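Ochratoxinase (Aspergillus niger, PDB 4C65) hydrolyses the amide bond of the mycotoxin ochratoxin A, releasing phenylalanine and ochratoxin alpha, as a zinc-dependent carboxypeptidase of the amidohydrolase superfamily. Local coordinates at residues P378-L383 with E388-A393; G64-H69 with L371-Q376; A26-S31 with A36-E41; L14-D19 with T357-I362. All coordinates share one frame; numbering follows the deposited sequence.

Contact 1 (P378-L383 with E388-A393)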
loop_
_atom_site.group_PDB
_atom_site.type_symbol
_atom_site.label_atom_id
_atom_site.label_comp_id
_atom_site.label_asym_id
_atom_site.label_seq_id
_atom_site.Cartn_x
_atom_site.Cartn_y
_atom_site.Cartn_z
ATOM N N PRO A 378 37.473 -14.716 -16.355
ATOM C CA PRO A 378 38.060 -15.483 -17.436
ATOM C C PRO A 378 39.577 -15.626 -17.179
ATOM O O PRO A 378 40.080 -15.140 -16.163
ATOM C CB PRO A 378 37.757 -14.635 -18.673
ATOM C CG PRO A 378 37.637 -13.244 -18.171
ATOM C CD PRO A 378 37.125 -13.341 -16.763
ATOM N N LEU A 379 40.289 -16.297 -18.076
ATOM C CA LEU A 379 41.741 -16.268 -18.053
ATOM C C LEU A 379 42.170 -14.912 -18.550
ATOM O O LEU A 379 42.108 -14.660 -19.734
ATOM C CB LEU A 379 42.330 -17.377 -18.942
ATOM C CG LEU A 379 42.139 -18.807 -18.418
ATOM C CD1 LEU A 379 42.790 -19.786 -19.384
ATOM C CD2 LEU A 379 42.715 -18.979 -17.007
ATOM N N THR A 380 42.580 -14.045 -17.638
ATOM C CA THR A 380 42.983 -12.710 -17.987
ATOM C C THR A 380 43.953 -12.129 -16.956
ATOM O O THR A 380 44.343 -12.798 -16.017
ATOM C CB THR A 380 41.752 -11.804 -18.162
ATOM O OG1 THR A 380 42.141 -10.572 -18.762
ATOM C CG2 THR A 380 41.067 -11.507 -16.821
ATOM N N GLY A 381 44.397 -10.893 -17.170
ATOM C CA GLY A 381 45.336 -10.254 -16.249
ATOM C C GLY A 381 46.792 -10.682 -16.406
ATOM O O GLY A 381 47.649 -10.222 -15.648
ATOM N N GLN A 382 47.080 -11.488 -17.428
ATOM C CA GLN A 382 48.442 -11.829 -17.789
ATOM C C GLN A 382 48.649 -11.891 -19.299
ATOM O O GLN A 382 47.729 -12.249 -20.046
ATOM C CB GLN A 382 48.813 -13.188 -17.240
ATOM C CG GLN A 382 48.777 -13.261 -15.747
ATOM C CD GLN A 382 49.177 -14.636 -15.279
ATOM O OE1 GLN A 382 50.265 -15.099 -15.535
ATOM N NE2 GLN A 382 48.287 -15.268 -14.542
ATOM N N LEU A 383 49.857 -11.518 -19.738
ATOM C CA LEU A 383 50.235 -11.638 -21.137
ATOM C C LEU A 383 50.756 -13.060 -21.321
ATOM O O LEU A 383 51.954 -13.312 -21.206
ATOM C CB LEU A 383 51.279 -10.580 -21.552
ATOM C CG LEU A 383 50.879 -9.104 -21.450
ATOM C CD1 LEU A 383 51.905 -8.254 -22.174
ATOM C CD2 LEU A 383 49.478 -8.800 -21.998
ATOM N N GLU A 388 42.881 -13.675 -22.284
ATOM C CA GLU A 388 42.138 -12.654 -23.023
ATOM C C GLU A 388 43.060 -11.503 -23.419
ATOM O O GLU A 388 43.924 -11.093 -22.651
ATOM C CB GLU A 388 40.968 -12.108 -22.211
ATOM C CG GLU A 388 39.915 -13.134 -21.886
ATOM C CD GLU A 388 38.497 -12.602 -21.913
ATOM O OE1 GLU A 388 38.205 -11.436 -21.484
ATOM O OE2 GLU A 388 37.648 -13.381 -22.385
ATOM N N ALA A 389 42.856 -10.983 -24.623
ATOM C CA ALA A 389 43.704 -9.929 -25.186
ATOM C C ALA A 389 43.319 -8.562 -24.654
ATOM O O ALA A 389 42.836 -7.715 -25.385
ATOM C CB ALA A 389 43.643 -9.967 -26.708
ATOM N N ASP A 390 43.532 -8.381 -23.352
ATOM C CA ASP A 390 43.424 -7.081 -22.678
ATOM C C ASP A 390 44.869 -6.614 -22.428
ATOM O O ASP A 390 45.570 -7.159 -21.560
ATOM C CB ASP A 390 42.686 -7.214 -21.353
ATOM C CG ASP A 390 41.219 -7.535 -21.519
ATOM O OD1 ASP A 390 40.792 -7.818 -22.669
ATOM O OD2 ASP A 390 40.482 -7.457 -20.524
ATOM N N VAL A 391 45.334 -5.677 -23.255
ATOM C CA VAL A 391 46.766 -5.414 -23.390
ATOM C C VAL A 391 46.934 -3.933 -23.529
ATOM O O VAL A 391 46.179 -3.288 -24.265
ATOM C CB VAL A 391 47.359 -6.134 -24.639
ATOM C CG1 VAL A 391 48.863 -5.908 -24.747
ATOM C CG2 VAL A 391 47.063 -7.623 -24.605
ATOM N N ILE A 392 47.908 -3.375 -22.822
ATOM C CA ILE A 392 48.205 -1.957 -22.987
ATOM C C ILE A 392 49.682 -1.717 -23.286
ATOM O O ILE A 392 50.556 -2.481 -22.849
ATOM C CB ILE A 392 47.750 -1.121 -21.772
ATOM C CG1 ILE A 392 48.478 -1.533 -20.484
ATOM C CG2 ILE A 392 46.249 -1.245 -21.597
ATOM C CD1 ILE A 392 48.267 -0.583 -19.315
ATOM N N ALA A 393 49.935 -0.651 -24.029
ATOM C CA ALA A 393 51.292 -0.246 -24.341
ATOM C C ALA A 393 51.595 1.067 -23.672
ATOM O O ALA A 393 50.742 1.952 -23.597
ATOM C CB ALA A 393 51.498 -0.128 -25.839
HETATM O O HOH W 1 39.519 -9.822 -19.774
HETATM O O HOH W 2 44.904 -8.688 -19.563
#
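Glu388 lies along the loop of Pro378 to Thr380, and every carbon of its side chain has something to meet there. CB sits 4.0 Å from Thr380 OG1, and CG comes to 3.4 Å from Leu379 O. The chain then bends at chi2 (-143°), which lays the carboxylate beside the proline ring: CD is 3.9 Å from Pro378 CG, with the two side chains roughly perpendicular. At the tip, OE1 lies within hydrogen-bonding distance of water 1, as do Asp390 OD2 and Thr380 OG1, the last at 2.9 Å from the water. One water thus links three side chains, two of them carboxylates, whose charges it probably eases. The other oxygen of Asp390, OD1, accepts from Gly417 N.

The backbones meet through one direct bond, Glu388 N to Leu379 O at 2.8 Å. Farther along, water 2 bridges Gly381 N and Asp390 O. The contact ends in a purely apolar touch, where Leu383 CD2 reaches Val391 CG2 at 3.7 Å and also meets CG1, so that one methyl touches both branches of the valine.

Ala389 forms an inverse gamma turn just before strand 391-394. This is a connecting loop packed, partly through water, against the start of a sheet strand that pairs antiparallel with strand 60-67 in the two-domain amidohydrolase fold.

Contact 2 (G64-H69 with L371-Q376)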
loop_
_atom_site.group_PDB
_atom_site.type_symbol
_atom_site.label_atom_id
_atom_site.label_comp_id
_atom_site.label_asym_id
_atom_site.label_seq_id
_atom_site.Cartn_x
_atom_site.Cartn_y
_atom_site.Cartn_z
ATOM N N GLY A 64 46.348 -5.218 -19.491
ATOM C CA GLY A 64 45.431 -4.145 -19.086
ATOM C C GLY A 64 45.221 -4.149 -17.567
ATOM O O GLY A 64 45.209 -5.210 -16.942
ATOM N N LEU A 65 45.081 -2.961 -16.990
ATOM C CA LEU A 65 45.024 -2.810 -15.545
ATOM C C LEU A 65 43.624 -3.059 -14.996
ATOM O O LEU A 65 42.629 -2.755 -15.647
ATOM C CB LEU A 65 45.482 -1.415 -15.161
ATOM C CG LEU A 65 46.954 -1.107 -15.394
ATOM C CD1 LEU A 65 47.166 0.394 -15.439
ATOM C CD2 LEU A 65 47.781 -1.759 -14.284
ATOM N N TRP A 66 43.579 -3.616 -13.786
ATOM C CA TRP A 66 42.342 -3.810 -13.031
ATOM C C TRP A 66 42.299 -2.831 -11.864
ATOM O O TRP A 66 43.329 -2.497 -11.287
ATOM C CB TRP A 66 42.278 -5.181 -12.409
ATOM C CG TRP A 66 41.868 -6.284 -13.306
ATOM C CD1 TRP A 66 42.524 -6.727 -14.399
ATOM C CD2 TRP A 66 40.757 -7.166 -13.117
ATOM N NE1 TRP A 66 41.854 -7.799 -14.949
ATOM C CE2 TRP A 66 40.766 -8.083 -14.174
ATOM C CE3 TRP A 66 39.740 -7.251 -12.165
ATOM C CZ2 TRP A 66 39.791 -9.056 -14.322
ATOM C CZ3 TRP A 66 38.787 -8.242 -12.301
ATOM C CH2 TRP A 66 38.830 -9.138 -13.369
ATOM N N ASP A 67 41.107 -2.334 -11.548
ATOM C CA ASP A 67 40.862 -1.804 -10.231
ATOM C C ASP A 67 39.743 -2.604 -9.612
ATOM O O ASP A 67 38.662 -2.730 -10.206
ATOM C CB ASP A 67 40.535 -0.329 -10.254
ATOM C CG ASP A 67 40.687 0.297 -8.870
ATOM O OD1 ASP A 67 39.768 0.098 -8.020
ATOM O OD2 ASP A 67 41.723 0.955 -8.651
ATOM N N CYS A 68 40.008 -3.137 -8.423
ATOM C CA CYS A 68 39.098 -4.057 -7.780
ATOM C C CYS A 68 38.170 -3.422 -6.762
ATOM O O CYS A 68 37.461 -4.129 -6.044
ATOM C CB CYS A 68 39.897 -5.164 -7.128
ATOM S SG CYS A 68 40.875 -6.104 -8.322
ATOM N N HIS A 69 38.176 -2.100 -6.677
ATOM C CA HIS A 69 37.260 -1.415 -5.792
ATOM C C HIS A 69 36.736 -0.099 -6.374
ATOM O O HIS A 69 37.176 0.968 -5.991
ATOM C CB HIS A 69 37.893 -1.157 -4.424
ATOM C CG HIS A 69 36.877 -0.897 -3.355
ATOM N ND1 HIS A 69 36.879 -1.566 -2.156
ATOM C CD2 HIS A 69 35.778 -0.106 -3.336
ATOM C CE1 HIS A 69 35.851 -1.167 -1.427
ATOM N NE2 HIS A 69 35.164 -0.289 -2.122
ATOM N N LEU A 371 41.245 -12.608 -9.308
ATOM C CA LEU A 371 40.874 -13.350 -8.089
ATOM C C LEU A 371 39.771 -12.614 -7.332
ATOM O O LEU A 371 38.962 -13.219 -6.616
ATOM C CB LEU A 371 42.054 -13.560 -7.168
ATOM C CG LEU A 371 43.186 -14.442 -7.688
ATOM C CD1 LEU A 371 44.377 -14.328 -6.753
ATOM C CD2 LEU A 371 42.742 -15.892 -7.824
ATOM N N SER A 372 39.688 -11.313 -7.578
ATOM C CA SER A 372 38.651 -10.473 -6.985
ATOM C C SER A 372 37.224 -10.888 -7.333
ATOM O O SER A 372 36.295 -10.489 -6.613
ATOM C CB SER A 372 38.862 -9.002 -7.360
ATOM O OG SER A 372 38.537 -8.739 -8.719
ATOM N N VAL A 373 37.042 -11.631 -8.439
ATOM C CA VAL A 373 35.704 -12.081 -8.861
ATOM C C VAL A 373 35.608 -13.580 -8.955
ATOM O O VAL A 373 34.615 -14.110 -9.434
ATOM C CB VAL A 373 35.232 -11.418 -10.175
ATOM C CG1 VAL A 373 35.239 -9.902 -10.025
ATOM C CG2 VAL A 373 36.085 -11.836 -11.350
ATOM N N GLY A 374 36.615 -14.270 -8.413
ATOM C CA GLY A 374 36.519 -15.693 -8.200
ATOM C C GLY A 374 36.251 -16.440 -9.480
ATOM O O GLY A 374 36.905 -16.181 -10.482
ATOM N N PRO A 375 35.293 -17.372 -9.460
ATOM C CA PRO A 375 35.033 -18.189 -10.661
ATOM C C PRO A 375 34.414 -17.427 -11.822
ATOM O O PRO A 375 34.220 -18.020 -12.868
ATOM C CB PRO A 375 34.056 -19.261 -10.184
ATOM C CG PRO A 375 33.938 -19.114 -8.717
ATOM C CD PRO A 375 34.547 -17.832 -8.282
ATOM N N GLN A 376 34.087 -16.146 -11.641
ATOM C CA GLN A 376 33.529 -15.326 -12.727
ATOM C C GLN A 376 34.609 -14.726 -13.612
ATOM O O GLN A 376 34.308 -14.134 -14.654
ATOM C CB GLN A 376 32.700 -14.179 -12.179
ATOM C CG GLN A 376 31.453 -14.629 -11.460
ATOM C CD GLN A 376 30.496 -15.340 -12.386
ATOM O OE1 GLN A 376 30.128 -14.809 -13.435
ATOM N NE2 GLN A 376 30.105 -16.532 -12.013
#
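The Trp66 indole meets the 371-376 segment with the far end of its six-membered ring. Val373 CG2 lies at the ring edge, near its plane, 4.3 Å from Trp66 CH2. Ser372 OG approaches obliquely and comes to 3.6 Å from Trp66 CZ3. Beyond the two segments the ring of Tyr137 meets the indole with its plane turned by only about 15°, so the tryptophan is held by a nearly parallel aromatic neighbour as well as by these small side chains.

Cys68, two residues on, supplies the second touch. Its SG lies 3.5 Å from Ser372 OG and 3.7 Å from Ser372 CB, and Cys68 CB is 4.0 Å from Ser372 CB. The serine hydroxyl sits between the backbone N and the carbonyl carbon (chi1 73°), a position that brings it close to both the sulfur and the indole. Its polar partner is Ala369 O, one turn back in the chain, so the hydroxyl is satisfied locally while it packs against Trp66 and Cys68. No hydrogen bond joins the two segments directly; Arg113 does so indirectly, with NE on Cys68 O and NH1 on Ser372 O.

The chain turns a corner at Cys68 itself. Asp67 OD1 accepts from His69 N at 3.0 Å, an Asx turn, and His69 is a ligand of the first zinc. Strand 60-67 thus leads through a buried seam into the metal-binding His-X-His motif of the amidohydrolase TIM barrel.

Contact 3 (A26-S31 with A36-E41)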
loop_
_atom_site.group_PDB
_atom_site.type_symbol
_atom_site.label_atom_id
_atom_site.label_comp_id
_atom_site.label_asym_id
_atom_site.label_seq_id
_atom_site.Cartn_x
_atom_site.Cartn_y
_atom_site.Cartn_z
ATOM N N ALA A 26 60.557 -8.562 -27.011
ATOM C CA ALA A 26 59.583 -9.607 -27.052
ATOM C C ALA A 26 58.540 -9.292 -28.102
ATOM O O ALA A 26 58.587 -8.238 -28.749
ATOM C CB ALA A 26 58.940 -9.745 -25.691
ATOM N N ALA A 27 57.611 -10.232 -28.267
ATOM C CA ALA A 27 56.492 -10.040 -29.142
ATOM C C ALA A 27 55.280 -10.724 -28.571
ATOM O O ALA A 27 55.384 -11.726 -27.865
ATOM C CB ALA A 27 56.800 -10.577 -30.519
ATOM N N LEU A 28 54.128 -10.171 -28.901
ATOM C CA LEU A 28 52.861 -10.748 -28.531
ATOM C C LEU A 28 51.976 -10.816 -29.760
ATOM O O LEU A 28 51.892 -9.847 -30.528
ATOM C CB LEU A 28 52.199 -9.897 -27.448
ATOM C CG LEU A 28 50.861 -10.414 -26.918
ATOM C CD1 LEU A 28 50.729 -10.145 -25.424
ATOM C CD2 LEU A 28 49.687 -9.784 -27.683
ATOM N N VAL A 29 51.306 -11.943 -29.946
ATOM C CA VAL A 29 50.368 -12.073 -31.038
ATOM C C VAL A 29 48.939 -12.139 -30.494
ATOM O O VAL A 29 48.652 -12.907 -29.574
ATOM C CB VAL A 29 50.645 -13.323 -31.871
ATOM C CG1 VAL A 29 49.628 -13.454 -32.985
ATOM C CG2 VAL A 29 52.056 -13.275 -32.445
ATOM N N ILE A 30 48.061 -11.333 -31.082
ATOM C CA ILE A 30 46.638 -11.405 -30.797
ATOM C C ILE A 30 45.947 -12.086 -31.969
ATOM O O ILE A 30 46.109 -11.675 -33.112
ATOM C CB ILE A 30 46.006 -10.002 -30.615
ATOM C CG1 ILE A 30 46.685 -9.258 -29.456
ATOM C CG2 ILE A 30 44.507 -10.126 -30.357
ATOM C CD1 ILE A 30 46.184 -7.831 -29.240
ATOM N N SER A 31 45.178 -13.129 -31.670
ATOM C CA SER A 31 44.282 -13.729 -32.656
ATOM C C SER A 31 42.869 -13.558 -32.149
ATOM O O SER A 31 42.498 -14.174 -31.162
ATOM C CB SER A 31 44.605 -15.208 -32.862
ATOM O OG SER A 31 43.712 -15.776 -33.794
ATOM N N ALA A 36 47.579 -15.279 -28.707
ATOM C CA ALA A 36 47.992 -16.475 -29.400
ATOM C C ALA A 36 49.432 -16.865 -29.105
ATOM O O ALA A 36 49.773 -18.028 -29.173
ATOM C CB ALA A 36 47.790 -16.303 -30.898
ATOM N N PHE A 37 50.277 -15.886 -28.807
ATOM C CA PHE A 37 51.685 -16.148 -28.544
ATOM C C PHE A 37 52.316 -15.044 -27.695
ATOM O O PHE A 37 52.035 -13.857 -27.896
ATOM C CB PHE A 37 52.463 -16.263 -29.863
ATOM C CG PHE A 37 53.969 -16.278 -29.690
ATOM C CD1 PHE A 37 54.625 -17.459 -29.372
ATOM C CD2 PHE A 37 54.723 -15.106 -29.837
ATOM C CE1 PHE A 37 56.000 -17.489 -29.221
ATOM C CE2 PHE A 37 56.101 -15.125 -29.687
ATOM C CZ PHE A 37 56.746 -16.326 -29.390
ATOM N N VAL A 38 53.195 -15.449 -26.782
ATOM C CA VAL A 38 54.054 -14.523 -26.083
ATOM C C VAL A 38 55.434 -15.133 -25.981
ATOM O O VAL A 38 55.591 -16.301 -25.676
ATOM C CB VAL A 38 53.551 -14.230 -24.670
ATOM C CG1 VAL A 38 54.476 -13.253 -23.962
ATOM C CG2 VAL A 38 52.142 -13.666 -24.715
ATOM N N GLY A 39 56.443 -14.315 -26.220
ATOM C CA GLY A 39 57.808 -14.770 -26.120
ATOM C C GLY A 39 58.715 -13.818 -26.848
ATOM O O GLY A 39 58.341 -12.695 -27.150
ATOM N N SER A 40 59.914 -14.292 -27.153
ATOM C CA SER A 40 60.914 -13.433 -27.738
ATOM C C SER A 40 60.541 -13.181 -29.197
ATOM O O SER A 40 59.929 -14.006 -29.871
ATOM C CB SER A 40 62.311 -14.044 -27.609
ATOM O OG SER A 40 62.582 -14.881 -28.708
ATOM N N GLU A 41 60.895 -11.998 -29.653
ATOM C CA GLU A 41 60.722 -11.567 -31.030
ATOM C C GLU A 41 61.158 -12.618 -32.051
ATOM O O GLU A 41 60.457 -12.857 -33.028
ATOM C CB GLU A 41 61.550 -10.315 -31.202
ATOM C CG GLU A 41 61.305 -9.498 -32.440
ATOM C CD GLU A 41 62.130 -8.189 -32.303
ATOM O OE1 GLU A 41 63.217 -8.264 -31.691
ATOM O OE2 GLU A 41 61.726 -7.083 -32.772
#
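Ala36 N donates to Val29 O at 2.7 Å and Ala27 N to Gly39 O at 2.8 Å, the two shortest hydrogen bonds across this antiparallel beta hairpin. Val29 N follows, giving to Phe37 O at 2.9 Å with an angle of 165° at the hydrogen, and Gly39 N returns a bond to Ala27 O at 3.2 Å. At the Ala36 end the pairing is irregular. Phe37 N reaches the oxygen that Ala36 N already holds, Val29 O, only weakly, so that two residues of one strand face one of the other: a classic beta bulge.

Between the hydrogen-bonded pairs, Leu28 and Val38 form a non-hydrogen-bonded pair. Their side chains share one face of the sheet and touch through Leu28 CD1 and Val38 CG2 at 3.9 Å. The other face carries Ala27, Val29 and Phe37. Because CG of Phe37 is anti to its backbone N (chi1 169°), the ring extends along the strand toward Gly39. Ser40 O lies at the ring edge, in plane.

The bulge also brings the Ala36 methyl against two partners, Val29 CG1 and Ser31 CB. Tyr48 of helix 46-51 touches Val29 and Ala36, while strand 7-15 pairs with strand 26-31 along its other edge. At the far end, beyond the last paired bond, Ala26 CB comes to 3.3 Å from Gly39 O.

Contact 4 (L14-D19 with T357-I362)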
loop_
_atom_site.group_PDB
_atom_site.type_symbol
_atom_site.label_atom_id
_atom_site.label_comp_id
_atom_site.label_asym_id
_atom_site.label_seq_id
_atom_site.Cartn_x
_atom_site.Cartn_y
_atom_site.Cartn_z
ATOM N N LEU A 14 60.193 -3.936 -23.989
ATOM C CA LEU A 14 60.053 -4.624 -22.712
ATOM C C LEU A 14 58.627 -5.154 -22.579
ATOM O O LEU A 14 57.665 -4.413 -22.772
ATOM C CB LEU A 14 60.349 -3.647 -21.575
ATOM C CG LEU A 14 60.295 -4.198 -20.154
ATOM C CD1 LEU A 14 61.484 -5.106 -19.883
ATOM C CD2 LEU A 14 60.251 -3.048 -19.161
ATOM N N LEU A 15 58.498 -6.430 -22.225
ATOM C CA LEU A 15 57.190 -7.042 -22.026
ATOM C C LEU A 15 57.046 -7.509 -20.586
ATOM O O LEU A 15 57.809 -8.344 -20.131
ATOM C CB LEU A 15 56.968 -8.198 -23.001
ATOM C CG LEU A 15 55.555 -8.807 -23.021
ATOM C CD1 LEU A 15 55.151 -9.227 -24.420
ATOM C CD2 LEU A 15 55.419 -9.988 -22.070
ATOM N N ILE A 16 56.069 -6.926 -19.884
ATOM C CA ILE A 16 55.784 -7.248 -18.499
ATOM C C ILE A 16 54.568 -8.173 -18.497
ATOM O O ILE A 16 53.455 -7.724 -18.759
ATOM C CB ILE A 16 55.528 -5.963 -17.673
ATOM C CG1 ILE A 16 56.750 -5.038 -17.761
ATOM C CG2 ILE A 16 55.245 -6.312 -16.217
ATOM C CD1 ILE A 16 56.470 -3.590 -17.451
ATOM N N PRO A 17 54.789 -9.475 -18.251
ATOM C CA PRO A 17 53.705 -10.420 -18.424
ATOM C C PRO A 17 52.609 -10.338 -17.360
ATOM O O PRO A 17 51.500 -10.824 -17.582
ATOM C CB PRO A 17 54.420 -11.771 -18.404
ATOM C CG PRO A 17 55.575 -11.545 -17.505
ATOM C CD PRO A 17 56.021 -10.142 -17.819
ATOM N N GLY A 18 52.918 -9.755 -16.205
ATOM C CA GLY A 18 51.937 -9.638 -15.120
ATOM C C GLY A 18 52.328 -10.476 -13.923
ATOM O O GLY A 18 52.360 -9.969 -12.783
ATOM N N ASP A 19 52.647 -11.747 -14.165
ATOM C CA ASP A 19 53.205 -12.608 -13.134
ATOM C C ASP A 19 54.414 -13.316 -13.712
ATOM O O ASP A 19 54.279 -14.324 -14.369
ATOM C CB ASP A 19 52.167 -13.635 -12.672
ATOM C CG ASP A 19 52.654 -14.492 -11.507
ATOM O OD1 ASP A 19 53.764 -14.294 -10.981
ATOM O OD2 ASP A 19 51.903 -15.376 -11.077
ATOM N N THR A 357 57.526 -3.974 -4.609
ATOM C CA THR A 357 58.336 -3.573 -5.759
ATOM C C THR A 357 57.367 -3.106 -6.832
ATOM O O THR A 357 56.199 -3.490 -6.819
ATOM C CB THR A 357 59.184 -4.734 -6.326
ATOM O OG1 THR A 357 58.320 -5.810 -6.702
ATOM C CG2 THR A 357 60.201 -5.235 -5.304
ATOM N N PRO A 358 57.829 -2.247 -7.737
ATOM C CA PRO A 358 56.960 -1.905 -8.846
ATOM C C PRO A 358 56.408 -3.140 -9.566
ATOM O O PRO A 358 55.253 -3.150 -9.967
ATOM C CB PRO A 358 57.873 -1.082 -9.754
ATOM C CG PRO A 358 58.840 -0.431 -8.813
ATOM C CD PRO A 358 59.066 -1.440 -7.725
ATOM N N LEU A 359 57.239 -4.170 -9.719
ATOM C CA LEU A 359 56.806 -5.400 -10.385
ATOM C C LEU A 359 55.698 -6.121 -9.596
ATOM O O LEU A 359 54.742 -6.636 -10.186
ATOM C CB LEU A 359 57.993 -6.336 -10.611
ATOM C CG LEU A 359 57.776 -7.530 -11.537
ATOM C CD1 LEU A 359 57.419 -7.083 -12.942
ATOM C CD2 LEU A 359 59.039 -8.352 -11.552
ATOM N N GLU A 360 55.818 -6.138 -8.269
ATOM C CA GLU A 360 54.760 -6.713 -7.418
ATOM C C GLU A 360 53.481 -5.894 -7.465
ATOM O O GLU A 360 52.380 -6.451 -7.477
ATOM C CB GLU A 360 55.235 -6.829 -5.981
ATOM C CG GLU A 360 56.221 -7.967 -5.750
ATOM C CD GLU A 360 56.998 -7.809 -4.442
ATOM O OE1 GLU A 360 56.840 -6.812 -3.717
ATOM O OE2 GLU A 360 57.827 -8.679 -4.136
ATOM N N ALA A 361 53.628 -4.574 -7.503
ATOM C CA ALA A 361 52.485 -3.676 -7.603
ATOM C C ALA A 361 51.697 -3.943 -8.874
ATOM O O ALA A 361 50.465 -4.020 -8.851
ATOM C CB ALA A 361 52.937 -2.229 -7.565
ATOM N N ILE A 362 52.415 -4.108 -9.968
ATOM C CA ILE A 362 51.791 -4.422 -11.248
ATOM C C ILE A 362 51.085 -5.768 -11.220
ATOM O O ILE A 362 49.998 -5.900 -11.762
ATOM C CB ILE A 362 52.811 -4.338 -12.398
ATOM C CG1 ILE A 362 53.116 -2.854 -12.683
ATOM C CG2 ILE A 362 52.287 -5.026 -13.659
ATOM C CD1 ILE A 362 54.253 -2.614 -13.649
HETATM O O HOH W 3 54.817 -8.580 -12.075
#
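A single methyl carries all the direct side-chain contact here: Ile16 CG2 touches both Leu359 CD1, at 4.0 Å, and Ile362 CG2, at 4.1 Å. The two partners lie one turn apart on helix 358-365, so the methyl bears on neighbouring side chains of one helix face. Ile16 and Leu359 run past each other in opposite directions, while Ile16 and Ile362 cross at about a right angle. Leu359 gets there because its CG stands anti to the backbone N (chi1 -168°), which swings CD1 toward the isoleucine.

The polar link is made by water 3, which donates to Gly18 O at 2.9 Å and to Leu359 O at 2.7 Å. Next to the contact, Asp19 OD1 forms a salt bridge with Lys363 NZ of the same helix. The helix start is closed by a capping box: Glu360 N bonds Thr357 OG1 at 3.0 Å, and Thr357 N bonds Glu360 OE1, met from above the carboxylate plane.

Met62 of strand 60-67 touches both isoleucines and extends the apolar patch. With no direct hydrogen bond between the segments, the chemistry implies an interface held by branched aliphatic packing, one water bridging the two backbones and, at its margin, the salt bridge of Asp19 with Lys363.

Overall arrangement
All four contacts reach one large mixed sheet. Contacts 1, 3 and 4 lie within about 17 Å of one another, centre to centre, and touch: Leu383 packs on Leu28 of contact 3 and bonds Pro17 of contact 4, while Leu15 packs on Ala26. Contact 2 is set deeper, about 12 Å from contact 1 between centres, and meets it through neighbouring strands 60-67 and 391-394; it comes no nearer than about 9 Å to contact 3 between nearest atoms. Along the chain, contact 3 is nested in the loop closed by contact 4, whose segments alternate with those of contact 2; contact 1 follows. Early and late chain regions thus combine around the sheet, whose strand 60-67 leads on to the zinc ligand His69.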